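Local coordinates for protein PT26-6P (Thermococcus sp., PDB 2WB7) that is of unknown function but is encoded by an extrachromosomal mobile element and carries two immunoglobulin-like domains and a helical domain, at residues A29-K34 and I267-A272; V51-Y56 and V167-Y172; V69-E74 and V90-I95; F286-N291 and Y306-L311; Q463-Q468 and N476-A481. All coordinates share one frame; numbering follows the deposited sequence.

Contact 1 of 5, residues A29-K34 and I267-A272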
# COMPACT_ATOMS: atom_id res chain seq x y z
N ALA A 29 -2.16 -9.14 8.71
CA ALA A 29 -3.22 -10.11 8.50
C ALA A 29 -4.45 -9.45 7.90
O ALA A 29 -5.01 -9.92 6.91
CB ALA A 29 -3.57 -10.76 9.81
N GLU A 30 -4.89 -8.37 8.51
CA GLU A 30 -6.07 -7.68 8.02
C GLU A 30 -5.90 -7.23 6.57
O GLU A 30 -6.80 -7.39 5.75
CB GLU A 30 -6.41 -6.48 8.90
CG GLU A 30 -7.50 -5.61 8.34
CD GLU A 30 -7.66 -4.31 9.11
OE1 GLU A 30 -7.01 -4.16 10.17
OE2 GLU A 30 -8.44 -3.44 8.65
N LEU A 31 -4.74 -6.66 6.26
CA LEU A 31 -4.47 -6.13 4.92
C LEU A 31 -4.39 -7.25 3.90
O LEU A 31 -4.90 -7.13 2.79
CB LEU A 31 -3.17 -5.33 4.91
CG LEU A 31 -3.08 -4.34 3.75
CD1 LEU A 31 -4.23 -3.38 3.85
CD2 LEU A 31 -1.78 -3.58 3.79
N THR A 32 -3.73 -8.34 4.28
CA THR A 32 -3.60 -9.51 3.41
C THR A 32 -4.96 -10.07 3.02
O THR A 32 -5.19 -10.38 1.86
CB THR A 32 -2.78 -10.63 4.07
OG1 THR A 32 -1.39 -10.31 4.00
CG2 THR A 32 -3.00 -11.93 3.32
N ALA A 33 -5.86 -10.22 4.00
CA ALA A 33 -7.21 -10.67 3.74
C ALA A 33 -7.84 -9.80 2.68
O ALA A 33 -8.41 -10.30 1.73
CB ALA A 33 -8.04 -10.62 5.00
N LYS A 34 -7.74 -8.49 2.84
CA LYS A 34 -8.30 -7.57 1.85
C LYS A 34 -7.75 -7.82 0.43
O LYS A 34 -8.37 -7.43 -0.55
CB LYS A 34 -8.00 -6.12 2.26
CG LYS A 34 -8.81 -5.53 3.42
CD LYS A 34 -8.57 -4.00 3.47
CE LYS A 34 -9.52 -3.27 4.43
NZ LYS A 34 -9.11 -3.41 5.86
N ILE A 267 3.77 -7.02 1.71
CA ILE A 267 3.28 -5.77 2.26
C ILE A 267 4.24 -5.19 3.29
O ILE A 267 5.11 -5.88 3.82
CB ILE A 267 1.90 -5.92 2.91
CG1 ILE A 267 2.02 -6.50 4.32
CG2 ILE A 267 1.02 -6.83 2.08
CD1 ILE A 267 0.68 -6.88 4.95
N ILE A 268 4.08 -3.90 3.55
CA ILE A 268 4.82 -3.25 4.59
C ILE A 268 3.84 -2.62 5.56
O ILE A 268 2.95 -1.85 5.15
CB ILE A 268 5.74 -2.17 4.03
CG1 ILE A 268 6.81 -2.80 3.14
CG2 ILE A 268 6.38 -1.36 5.15
CD1 ILE A 268 7.82 -1.79 2.60
N ILE A 269 3.97 -2.96 6.84
CA ILE A 269 3.18 -2.28 7.86
C ILE A 269 4.09 -1.28 8.57
O ILE A 269 5.26 -1.58 8.84
CB ILE A 269 2.58 -3.26 8.89
CG1 ILE A 269 1.52 -4.13 8.22
CG2 ILE A 269 1.97 -2.50 10.04
CD1 ILE A 269 0.54 -3.33 7.39
N THR A 270 3.57 -0.08 8.84
CA THR A 270 4.36 0.93 9.53
C THR A 270 3.79 1.22 10.91
O THR A 270 2.61 1.54 11.05
CB THR A 270 4.39 2.29 8.78
OG1 THR A 270 5.02 2.15 7.50
CG2 THR A 270 5.17 3.29 9.59
N ALA A 271 4.62 1.09 11.93
CA ALA A 271 4.28 1.64 13.22
C ALA A 271 5.31 2.72 13.52
O ALA A 271 6.50 2.54 13.24
CB ALA A 271 4.30 0.57 14.27
N ALA A 272 4.86 3.84 14.08
CA ALA A 272 5.79 4.91 14.42
C ALA A 272 5.33 5.63 15.69
O ALA A 272 4.30 5.28 16.26
CB ALA A 272 5.91 5.86 13.26
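Two different first torsions bring Leu31 and Ile267 together. In Leu31, CG points away from the backbone N (chi1 -159°), while Ile267 places CG1 between its N and its carbonyl carbon (chi1 81°) and sends CD1 out to the helix. That methyl lies 4.2 Å from Leu31 CB and, on its neighbour along the helix, 4.1 Å from Thr32 OG1. The side chains of Thr32 and Ile267 cross at about a right angle, and the hydroxyl makes a weak hydrogen bond to Ala28 O of its own helix. A second touch joins the ends of two branches, Leu31 CD2 and Ile269 CD1, 4.3 Å apart; Ile269 continues along the helix onto Ala24, Ala27 and Ala28. Helix 29-34 runs at 143° to strand 267-272, its axis 9.7 Å away, and lies on one face of the sheet of the second immunoglobulin-like domain, while Ile268 turns from the helix toward Phe286. Tyr259 of the next strand packs against both Leu31 and Ile269. Beside this apolar seam, Glu30 OE2 and Lys34 NZ pair at 2.9 Å, and the two side chains also hold Asp231 N and Thr229 O respectively. Helix and strand therefore meet mainly through hydrocarbon surfaces, with the nearby charges engaging each other and a loop, so docking probably rests mainly on shape and the burial of methyl groups.

Contact 2 of 5, residues V51-Y56 and V167-Y172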
# COMPACT_ATOMS: atom_id res chain seq x y z
N VAL A 51 -6.96 -30.32 -28.25
CA VAL A 51 -6.77 -29.87 -26.87
C VAL A 51 -7.59 -28.60 -26.64
O VAL A 51 -7.58 -27.68 -27.47
CB VAL A 51 -5.29 -29.58 -26.58
CG1 VAL A 51 -5.09 -29.30 -25.11
CG2 VAL A 51 -4.42 -30.73 -27.02
N LEU A 52 -8.32 -28.57 -25.54
CA LEU A 52 -9.00 -27.36 -25.12
C LEU A 52 -8.07 -26.63 -24.16
O LEU A 52 -7.47 -27.26 -23.28
CB LEU A 52 -10.33 -27.68 -24.43
CG LEU A 52 -11.56 -27.81 -25.33
CD1 LEU A 52 -11.88 -26.48 -26.06
CD2 LEU A 52 -11.37 -28.95 -26.32
N ILE A 53 -7.91 -25.32 -24.34
CA ILE A 53 -6.99 -24.55 -23.51
C ILE A 53 -7.75 -23.51 -22.70
O ILE A 53 -8.51 -22.72 -23.25
CB ILE A 53 -5.93 -23.83 -24.36
CG1 ILE A 53 -5.35 -24.80 -25.40
CG2 ILE A 53 -4.85 -23.23 -23.47
CD1 ILE A 53 -4.13 -24.27 -26.16
N HIS A 54 -7.53 -23.52 -21.38
CA HIS A 54 -8.07 -22.50 -20.48
C HIS A 54 -6.96 -21.85 -19.65
O HIS A 54 -6.06 -22.53 -19.14
CB HIS A 54 -9.13 -23.09 -19.57
CG HIS A 54 -10.33 -23.60 -20.30
ND1 HIS A 54 -11.43 -22.82 -20.56
CD2 HIS A 54 -10.58 -24.81 -20.86
CE1 HIS A 54 -12.32 -23.53 -21.24
NE2 HIS A 54 -11.83 -24.74 -21.43
N ILE A 55 -7.05 -20.52 -19.54
CA ILE A 55 -6.11 -19.73 -18.74
C ILE A 55 -6.81 -19.07 -17.56
O ILE A 55 -7.88 -18.46 -17.71
CB ILE A 55 -5.45 -18.62 -19.59
CG1 ILE A 55 -4.82 -19.22 -20.85
CG2 ILE A 55 -4.41 -17.87 -18.78
CD1 ILE A 55 -4.34 -18.19 -21.83
N TYR A 56 -6.20 -19.20 -16.38
CA TYR A 56 -6.75 -18.61 -15.17
C TYR A 56 -5.74 -17.77 -14.39
O TYR A 56 -4.56 -18.14 -14.28
CB TYR A 56 -7.26 -19.71 -14.24
CG TYR A 56 -8.23 -20.66 -14.88
CD1 TYR A 56 -9.59 -20.42 -14.84
CD2 TYR A 56 -7.77 -21.82 -15.50
CE1 TYR A 56 -10.48 -21.29 -15.42
CE2 TYR A 56 -8.65 -22.70 -16.07
CZ TYR A 56 -10.00 -22.43 -16.03
OH TYR A 56 -10.89 -23.32 -16.61
N VAL A 167 -0.82 -18.56 -24.89
CA VAL A 167 -0.30 -19.91 -24.70
C VAL A 167 -0.21 -20.64 -26.03
O VAL A 167 -1.07 -20.50 -26.91
CB VAL A 167 -1.21 -20.71 -23.76
CG1 VAL A 167 -0.56 -22.05 -23.41
CG2 VAL A 167 -1.51 -19.91 -22.50
N ILE A 168 0.84 -21.44 -26.19
CA ILE A 168 1.02 -22.20 -27.41
C ILE A 168 1.31 -23.65 -27.08
O ILE A 168 2.27 -23.96 -26.39
CB ILE A 168 2.13 -21.61 -28.28
CG1 ILE A 168 1.74 -20.19 -28.70
CG2 ILE A 168 2.38 -22.50 -29.50
CD1 ILE A 168 2.68 -19.54 -29.72
N VAL A 169 0.43 -24.53 -27.56
CA VAL A 169 0.59 -25.96 -27.34
C VAL A 169 0.96 -26.65 -28.64
O VAL A 169 0.34 -26.42 -29.69
CB VAL A 169 -0.69 -26.61 -26.74
CG1 VAL A 169 -0.39 -28.03 -26.23
CG2 VAL A 169 -1.27 -25.73 -25.64
N LYS A 170 1.96 -27.51 -28.56
CA LYS A 170 2.44 -28.23 -29.72
C LYS A 170 2.60 -29.71 -29.39
O LYS A 170 2.88 -30.08 -28.24
CB LYS A 170 3.77 -27.65 -30.18
CG LYS A 170 3.66 -26.23 -30.68
CD LYS A 170 4.99 -25.74 -31.24
CE LYS A 170 4.87 -24.30 -31.71
NZ LYS A 170 6.18 -23.77 -32.21
N GLY A 171 2.41 -30.54 -30.40
CA GLY A 171 2.55 -31.98 -30.27
C GLY A 171 1.80 -32.67 -31.39
O GLY A 171 1.44 -32.03 -32.39
N TYR A 172 1.54 -33.96 -31.23
CA TYR A 172 0.89 -34.73 -32.27
C TYR A 172 -0.10 -35.77 -31.75
O TYR A 172 0.10 -36.34 -30.68
CB TYR A 172 1.93 -35.44 -33.11
CG TYR A 172 2.71 -36.48 -32.32
CD1 TYR A 172 2.21 -37.76 -32.15
CD2 TYR A 172 3.94 -36.17 -31.77
CE1 TYR A 172 2.92 -38.71 -31.44
CE2 TYR A 172 4.66 -37.11 -31.06
CZ TYR A 172 4.15 -38.38 -30.90
OH TYR A 172 4.86 -39.32 -30.19
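Between Ile53 and Ile55, the two isoleucines that face Val167 and Val169, His54 O probably accepts a hydrogen bond from Arg72 N at 2.7 Å, within one sheet of a beta sandwich in the first immunoglobulin-like domain. The contact itself spans the two sheets: strand 52-56 and strand 167-172 run at 149°, their axes 9.2 Å apart at closest, and only apolar side chains bridge the gap. The isoleucines and valines pass one another in opposite directions, each isoleucine reaching forward with CG1 and CD1 while its partner offers CG2. In both valines CG2 is anti to the carbonyl carbon, which turns it to the isoleucine. Ile53 and Ile55 sit two residues apart on one face of their strand; the His54 side chain points to the other side. Val90 lies against Val167 and Val169, and Ala212 against Ile53, which continues the apolar layer beyond the four residues. Ile53 CG2 and Val167 CB make a looser touch at 4.4 Å; the closer meetings are Ile55 CD1 with Val167 CG2 at 3.4 Å and Ile53 CD1 with Val169 CG2 at 3.3 Å.

Contact 3 of 5, residues V69-E74 and V90-I95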
# COMPACT_ATOMS: atom_id res chain seq x y z
N VAL A 69 -0.44 -17.86 -12.68
CA VAL A 69 -1.30 -18.14 -13.82
C VAL A 69 -1.45 -19.63 -13.92
O VAL A 69 -0.46 -20.37 -13.91
CB VAL A 69 -0.70 -17.62 -15.14
CG1 VAL A 69 -1.52 -18.14 -16.32
CG2 VAL A 69 -0.65 -16.12 -15.14
N GLN A 70 -2.69 -20.09 -14.00
CA GLN A 70 -2.98 -21.49 -14.25
C GLN A 70 -3.44 -21.71 -15.68
O GLN A 70 -4.28 -20.98 -16.21
CB GLN A 70 -4.02 -22.01 -13.26
CG GLN A 70 -3.42 -22.70 -12.07
CD GLN A 70 -4.44 -23.07 -11.03
OE1 GLN A 70 -4.97 -22.20 -10.34
NE2 GLN A 70 -4.72 -24.36 -10.89
N ILE A 71 -2.86 -22.73 -16.30
CA ILE A 71 -3.27 -23.17 -17.63
C ILE A 71 -3.83 -24.59 -17.56
O ILE A 71 -3.16 -25.52 -17.12
CB ILE A 71 -2.08 -23.18 -18.59
CG1 ILE A 71 -1.37 -21.82 -18.57
CG2 ILE A 71 -2.54 -23.54 -19.99
CD1 ILE A 71 0.10 -21.90 -19.00
N ARG A 72 -5.07 -24.76 -18.01
CA ARG A 72 -5.68 -26.07 -17.98
C ARG A 72 -5.90 -26.65 -19.38
O ARG A 72 -6.62 -26.07 -20.20
CB ARG A 72 -7.00 -26.00 -17.21
CG ARG A 72 -7.76 -27.28 -17.20
CD ARG A 72 -9.16 -27.00 -16.75
NE ARG A 72 -9.71 -28.10 -15.97
CZ ARG A 72 -9.45 -28.28 -14.68
NH1 ARG A 72 -8.65 -27.43 -14.03
NH2 ARG A 72 -9.99 -29.32 -14.04
N LEU A 73 -5.29 -27.80 -19.64
CA LEU A 73 -5.40 -28.48 -20.93
C LEU A 73 -6.32 -29.70 -20.84
O LEU A 73 -6.04 -30.63 -20.09
CB LEU A 73 -4.01 -28.94 -21.37
CG LEU A 73 -2.87 -27.92 -21.33
CD1 LEU A 73 -1.61 -28.52 -21.92
CD2 LEU A 73 -3.28 -26.68 -22.09
N GLU A 74 -7.41 -29.70 -21.61
CA GLU A 74 -8.26 -30.89 -21.70
C GLU A 74 -7.97 -31.71 -22.95
O GLU A 74 -8.08 -31.23 -24.06
CB GLU A 74 -9.74 -30.51 -21.74
CG GLU A 74 -10.12 -29.40 -20.79
CD GLU A 74 -11.34 -28.61 -21.29
OE1 GLU A 74 -11.54 -27.45 -20.83
OE2 GLU A 74 -12.08 -29.14 -22.17
N VAL A 90 4.67 -26.83 -24.32
CA VAL A 90 3.77 -25.72 -24.05
C VAL A 90 4.59 -24.49 -23.69
O VAL A 90 5.60 -24.56 -22.98
CB VAL A 90 2.77 -26.04 -22.93
CG1 VAL A 90 1.83 -24.84 -22.70
CG2 VAL A 90 1.97 -27.29 -23.27
N THR A 91 4.15 -23.36 -24.22
CA THR A 91 4.85 -22.11 -24.05
C THR A 91 3.85 -21.02 -23.69
O THR A 91 2.87 -20.82 -24.39
CB THR A 91 5.57 -21.73 -25.36
OG1 THR A 91 6.76 -22.51 -25.49
CG2 THR A 91 5.93 -20.25 -25.38
N ALA A 92 4.10 -20.33 -22.58
CA ALA A 92 3.29 -19.17 -22.22
C ALA A 92 4.13 -17.92 -21.94
O ALA A 92 5.29 -18.00 -21.50
CB ALA A 92 2.37 -19.50 -21.05
N TYR A 93 3.54 -16.77 -22.20
CA TYR A 93 4.21 -15.50 -21.98
C TYR A 93 3.22 -14.35 -21.99
O TYR A 93 2.05 -14.50 -22.37
CB TYR A 93 5.30 -15.27 -23.03
CG TYR A 93 4.81 -15.37 -24.45
CD1 TYR A 93 5.05 -16.51 -25.22
CD2 TYR A 93 4.10 -14.33 -25.04
CE1 TYR A 93 4.60 -16.60 -26.52
CE2 TYR A 93 3.64 -14.41 -26.33
CZ TYR A 93 3.89 -15.54 -27.07
OH TYR A 93 3.44 -15.61 -28.37
N VAL A 94 3.71 -13.19 -21.54
CA VAL A 94 2.92 -11.97 -21.51
C VAL A 94 3.28 -11.17 -22.74
O VAL A 94 4.44 -11.14 -23.15
CB VAL A 94 3.24 -11.14 -20.25
CG1 VAL A 94 2.81 -9.69 -20.43
CG2 VAL A 94 2.57 -11.75 -19.02
N ILE A 95 2.29 -10.55 -23.36
CA ILE A 95 2.56 -9.77 -24.55
C ILE A 95 1.96 -8.37 -24.42
O ILE A 95 0.81 -8.22 -24.02
CB ILE A 95 2.06 -10.49 -25.84
CG1 ILE A 95 2.28 -9.61 -27.07
CG2 ILE A 95 0.59 -10.87 -25.71
CD1 ILE A 95 1.87 -10.26 -28.36
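Leu73 and Val90 lie alongside each other, their side chains pointing in opposite directions as they slide past, so that a terminal methyl of each meets the other: Leu73 CD1 is 4.0 Å from Val90 CG2. Ile71 and Ala92 meet otherwise. Ile71 CD1 comes up at a slant to the single methyl of Ala92, with Ile71 CD1 and Ala92 CB 3.9 Å apart. CG1 of Ile71 stands anti to its carbonyl carbon (chi1 -52°), which carries the longer branch across to the opposing strand, and the short side chain of Ala92 leaves room for it. The CA atoms of these two residues are 8.9 Å apart, too far for backbone pairing, and the strands meet through these four side chains. A step of two residues forward from Ile71 to Leu73 matches a step of two backward from Ala92 to Val90, so the strands run in roughly opposing senses. Trp107 packs against both Ile71 and Val90 and bridges the two pairs, while Leu73 also rests on Ile53. On the other side of strand 69-74, Arg72 NH1 forms a salt bridge with Asp123 OD1, away from the apolar layer. Alternation of this kind, with aliphatic residues inward and polar ones outward, joins two sheets face to face, and is consistent with the beta sandwich of an immunoglobulin-like domain.

Contact 4 of 5, residues F286-N291 and Y306-L311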
# COMPACT_ATOMS: atom_id res chain seq x y z
N PHE A 286 9.18 -0.93 10.74
CA PHE A 286 8.49 -1.45 9.57
C PHE A 286 8.44 -2.97 9.56
O PHE A 286 9.43 -3.65 9.82
CB PHE A 286 9.18 -0.99 8.29
CG PHE A 286 9.25 0.50 8.15
CD1 PHE A 286 10.36 1.20 8.63
CD2 PHE A 286 8.25 1.20 7.49
CE1 PHE A 286 10.45 2.59 8.48
CE2 PHE A 286 8.33 2.59 7.32
CZ PHE A 286 9.43 3.28 7.82
N LEU A 287 7.26 -3.51 9.26
CA LEU A 287 7.10 -4.94 9.11
C LEU A 287 7.06 -5.27 7.62
O LEU A 287 6.31 -4.65 6.86
CB LEU A 287 5.78 -5.35 9.73
CG LEU A 287 5.52 -6.83 9.84
CD1 LEU A 287 6.77 -7.52 10.34
CD2 LEU A 287 4.41 -7.04 10.80
N ILE A 288 7.87 -6.23 7.19
CA ILE A 288 7.81 -6.70 5.82
C ILE A 288 7.31 -8.15 5.82
O ILE A 288 7.93 -9.00 6.42
CB ILE A 288 9.19 -6.63 5.14
CG1 ILE A 288 9.72 -5.20 5.14
CG2 ILE A 288 9.10 -7.12 3.71
CD1 ILE A 288 11.05 -5.06 4.44
N THR A 289 6.19 -8.41 5.16
CA THR A 289 5.56 -9.74 5.21
C THR A 289 5.27 -10.26 3.82
O THR A 289 4.64 -9.56 3.03
CB THR A 289 4.19 -9.71 5.92
OG1 THR A 289 4.19 -8.72 6.95
CG2 THR A 289 3.84 -11.06 6.53
N PRO A 290 5.71 -11.48 3.51
CA PRO A 290 5.24 -12.02 2.25
C PRO A 290 3.73 -12.15 2.39
O PRO A 290 3.23 -12.34 3.51
CB PRO A 290 5.90 -13.39 2.18
CG PRO A 290 6.18 -13.75 3.62
CD PRO A 290 6.57 -12.43 4.24
N ASN A 291 3.00 -12.00 1.30
CA ASN A 291 1.55 -12.06 1.34
C ASN A 291 1.07 -13.50 1.09
O ASN A 291 1.14 -14.00 -0.05
CB ASN A 291 0.95 -11.07 0.35
CG ASN A 291 -0.52 -11.29 0.15
OD1 ASN A 291 -1.06 -12.31 0.57
ND2 ASN A 291 -1.19 -10.33 -0.49
N TYR A 306 16.21 -3.85 0.77
CA TYR A 306 15.34 -2.75 1.24
C TYR A 306 16.10 -1.47 1.56
O TYR A 306 17.29 -1.48 1.88
CB TYR A 306 14.59 -3.16 2.52
CG TYR A 306 15.51 -3.37 3.70
CD1 TYR A 306 15.87 -2.30 4.52
CD2 TYR A 306 16.04 -4.64 4.00
CE1 TYR A 306 16.73 -2.47 5.59
CE2 TYR A 306 16.91 -4.83 5.08
CZ TYR A 306 17.25 -3.73 5.86
OH TYR A 306 18.09 -3.86 6.93
N ARG A 307 15.37 -0.36 1.50
CA ARG A 307 15.84 0.91 2.04
C ARG A 307 14.69 1.69 2.68
O ARG A 307 13.69 1.97 2.04
CB ARG A 307 16.49 1.76 0.94
CG ARG A 307 17.20 2.97 1.45
CD ARG A 307 18.12 3.55 0.40
NE ARG A 307 19.28 4.12 1.05
CZ ARG A 307 20.53 3.68 0.91
NH1 ARG A 307 20.79 2.68 0.09
NH2 ARG A 307 21.51 4.28 1.58
N PHE A 308 14.83 2.04 3.95
CA PHE A 308 13.85 2.90 4.60
C PHE A 308 14.53 4.23 4.83
O PHE A 308 15.68 4.26 5.28
CB PHE A 308 13.39 2.30 5.94
CG PHE A 308 12.69 0.98 5.78
CD1 PHE A 308 11.35 0.93 5.38
CD2 PHE A 308 13.38 -0.21 5.94
CE1 PHE A 308 10.72 -0.27 5.18
CE2 PHE A 308 12.74 -1.42 5.75
CZ PHE A 308 11.40 -1.45 5.37
N VAL A 309 13.84 5.32 4.49
CA VAL A 309 14.43 6.65 4.58
C VAL A 309 13.47 7.69 5.14
O VAL A 309 12.27 7.45 5.23
CB VAL A 309 14.93 7.18 3.19
CG1 VAL A 309 15.84 6.14 2.51
CG2 VAL A 309 13.75 7.57 2.30
N THR A 310 14.00 8.83 5.54
CA THR A 310 13.20 10.04 5.65
C THR A 310 13.78 10.94 4.59
O THR A 310 14.99 10.87 4.30
CB THR A 310 13.31 10.74 7.02
OG1 THR A 310 14.68 10.99 7.34
CG2 THR A 310 12.70 9.90 8.09
N LEU A 311 12.92 11.76 4.00
CA LEU A 311 13.36 12.68 2.98
C LEU A 311 13.05 14.10 3.44
O LEU A 311 11.88 14.45 3.73
CB LEU A 311 12.65 12.38 1.67
CG LEU A 311 12.91 10.99 1.08
CD1 LEU A 311 12.08 10.77 -0.17
CD2 LEU A 311 14.38 10.82 0.77
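The ring of Phe308 lies flat against that of Phe286 as an offset stack, the centroids 4.2 Å apart and the planes inclined by only 15°. The offset decides the fit: Phe308 CD1 rides 3.3 Å above the plane of the Phe286 ring, over its centre, whereas Phe286 CD1 lies toward the rim of its partner. The far end of the Phe308 ring then fills a hollow shaped by Phe286 CB and Ile288, with Phe308 CZ 3.7 Å from Phe286 CB. Ile288 CD1 closes that hollow at the ring edge, 3.7 Å from Phe308 CZ, and lodges between this edge and Tyr306 CB, 4.5 Å away. Replacing Phe286 by an alanine would probably leave one face of Phe308 without its stacking partner, opening a gap and setting that ring free to tilt. The strands, their axes 10.6 Å apart at closest and at 154°, are each second from an end of one eight-stranded antiparallel sheet, which must curl for them to face each other. Strand 266-272 flanks Phe286 through Ile268 and Thr270, strand 336-343 sets Leu340 on Phe286 and Phe338 on Ile288, strand 319-331 lies beside Phe308 through Thr325, and helix 21-34 backs the far side of strand 286-290 at Leu287.

Contact 5 of 5, residues Q463-Q468 and N476-A481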
# COMPACT_ATOMS: atom_id res chain seq x y z
N GLN A 463 -14.00 33.19 25.78
CA GLN A 463 -14.92 34.23 26.25
C GLN A 463 -16.05 33.59 27.05
O GLN A 463 -16.40 34.04 28.13
CB GLN A 463 -15.53 35.01 25.09
CG GLN A 463 -14.55 35.80 24.22
CD GLN A 463 -14.25 37.18 24.76
OE1 GLN A 463 -14.59 37.50 25.90
NE2 GLN A 463 -13.63 38.02 23.93
N LYS A 464 -16.65 32.54 26.50
CA LYS A 464 -17.76 31.89 27.17
C LYS A 464 -17.28 31.11 28.40
O LYS A 464 -17.96 31.06 29.44
CB LYS A 464 -18.53 30.98 26.21
CG LYS A 464 -19.00 31.69 24.95
CD LYS A 464 -20.11 30.91 24.25
CE LYS A 464 -20.36 31.43 22.84
NZ LYS A 464 -20.76 32.86 22.91
N ALA A 465 -16.11 30.51 28.27
CA ALA A 465 -15.54 29.74 29.38
C ALA A 465 -15.54 30.58 30.64
O ALA A 465 -15.99 30.14 31.69
CB ALA A 465 -14.14 29.28 29.05
N ALA A 466 -15.04 31.81 30.53
CA ALA A 466 -14.92 32.66 31.70
C ALA A 466 -16.26 32.94 32.37
O ALA A 466 -16.30 33.29 33.54
CB ALA A 466 -14.20 33.95 31.36
N GLN A 467 -17.36 32.77 31.65
CA GLN A 467 -18.65 33.13 32.20
C GLN A 467 -19.46 31.95 32.70
O GLN A 467 -20.61 32.11 33.06
CB GLN A 467 -19.48 33.88 31.16
CG GLN A 467 -18.84 35.16 30.72
CD GLN A 467 -19.34 35.59 29.36
OE1 GLN A 467 -20.35 35.11 28.87
NE2 GLN A 467 -18.61 36.50 28.73
N GLN A 468 -18.86 30.77 32.71
CA GLN A 468 -19.60 29.58 33.11
C GLN A 468 -19.67 29.44 34.62
O GLN A 468 -18.74 29.82 35.34
CB GLN A 468 -18.96 28.33 32.50
CG GLN A 468 -18.98 28.31 31.00
CD GLN A 468 -20.35 28.59 30.45
OE1 GLN A 468 -21.34 27.97 30.85
NE2 GLN A 468 -20.43 29.55 29.54
N ASN A 476 -15.93 21.97 29.27
CA ASN A 476 -16.26 21.78 27.86
C ASN A 476 -15.80 22.91 26.97
O ASN A 476 -15.27 22.66 25.89
CB ASN A 476 -17.75 21.55 27.68
CG ASN A 476 -18.17 20.17 28.09
OD1 ASN A 476 -17.33 19.30 28.31
ND2 ASN A 476 -19.47 19.96 28.22
N TYR A 477 -15.97 24.14 27.42
CA TYR A 477 -15.54 25.27 26.62
C TYR A 477 -14.02 25.39 26.54
O TYR A 477 -13.47 25.77 25.49
CB TYR A 477 -16.14 26.57 27.15
CG TYR A 477 -17.49 26.93 26.56
CD1 TYR A 477 -17.61 27.25 25.21
CD2 TYR A 477 -18.63 26.98 27.36
CE1 TYR A 477 -18.83 27.59 24.66
CE2 TYR A 477 -19.85 27.33 26.82
CZ TYR A 477 -19.94 27.65 25.47
OH TYR A 477 -21.16 27.99 24.92
N LEU A 478 -13.33 25.08 27.63
CA LEU A 478 -11.87 25.06 27.60
C LEU A 478 -11.41 24.00 26.61
O LEU A 478 -10.52 24.22 25.79
CB LEU A 478 -11.29 24.78 28.97
CG LEU A 478 -11.37 25.93 29.97
CD1 LEU A 478 -10.75 25.48 31.29
CD2 LEU A 478 -10.70 27.18 29.40
N ASN A 479 -12.04 22.83 26.67
CA ASN A 479 -11.69 21.77 25.77
C ASN A 479 -11.99 22.07 24.30
O ASN A 479 -11.15 21.81 23.42
CB ASN A 479 -12.32 20.46 26.21
CG ASN A 479 -11.66 19.28 25.57
OD1 ASN A 479 -12.30 18.52 24.83
ND2 ASN A 479 -10.36 19.15 25.79
N ALA A 480 -13.16 22.64 24.02
CA ALA A 480 -13.47 23.09 22.67
C ALA A 480 -12.40 24.07 22.24
O ALA A 480 -11.86 23.98 21.15
CB ALA A 480 -14.86 23.73 22.58
N ALA A 481 -12.10 25.02 23.11
CA ALA A 481 -11.11 26.02 22.79
C ALA A 481 -9.73 25.41 22.49
O ALA A 481 -9.01 25.85 21.59
CB ALA A 481 -11.03 27.05 23.91
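The backbones close to 5.3 Å between the CA atoms of Ala465 and Tyr477, where a type I turn from Ala465 to Gln468 leads from one helix of an alpha-alpha hairpin toward the next. Tyr477 contributes the largest single share of the interface. Lys464 CB sits over one face of its ring, 3.7 Å from the centroid and 12° off the normal, a CH-pi contact, while the ring's base meets Ala465, CB to CB at 3.9 Å. Leu478 CD2 adds a further touch on Ala465 CB. The Gln468 side chain crosses that of Tyr477 at about a right angle, its amide plane inclined 39° to the ring. A serine in place of Tyr477 takes the ring away, which would probably leave Lys464 CB without its CH-pi partner and open a gap beside the Gln468 amide. Arg408 NH2 ties down the turn at the carbonyls of Ala466 and Gln468. What fixes the amide is Lys464 O, which accepts Gln468 NE2 at 2.9 Å, from above the carbonyl plane, and Gln467 N, also at 2.9 Å, from the opposite face.

From the N terminus, helix 21-34 is met first, and contact 1 closes a long loop by returning strand 267-272 to it. Inside that loop lies the first immunoglobulin-like domain, where contact 2 joins its two sheets and contact 3, nested within contact 2, joins them again through neighbouring strands, the two centres being 7 Å apart. Contact 4 follows contact 1 in series and touches it: strands 266-272 and 281-290 are adjacent in the sheet of the second domain, which carries the helix on one face and the aromatic stack on the other. Contact 5 closes the last, short loop in the helical domain, with its centre about 76 Å from that of contact 2.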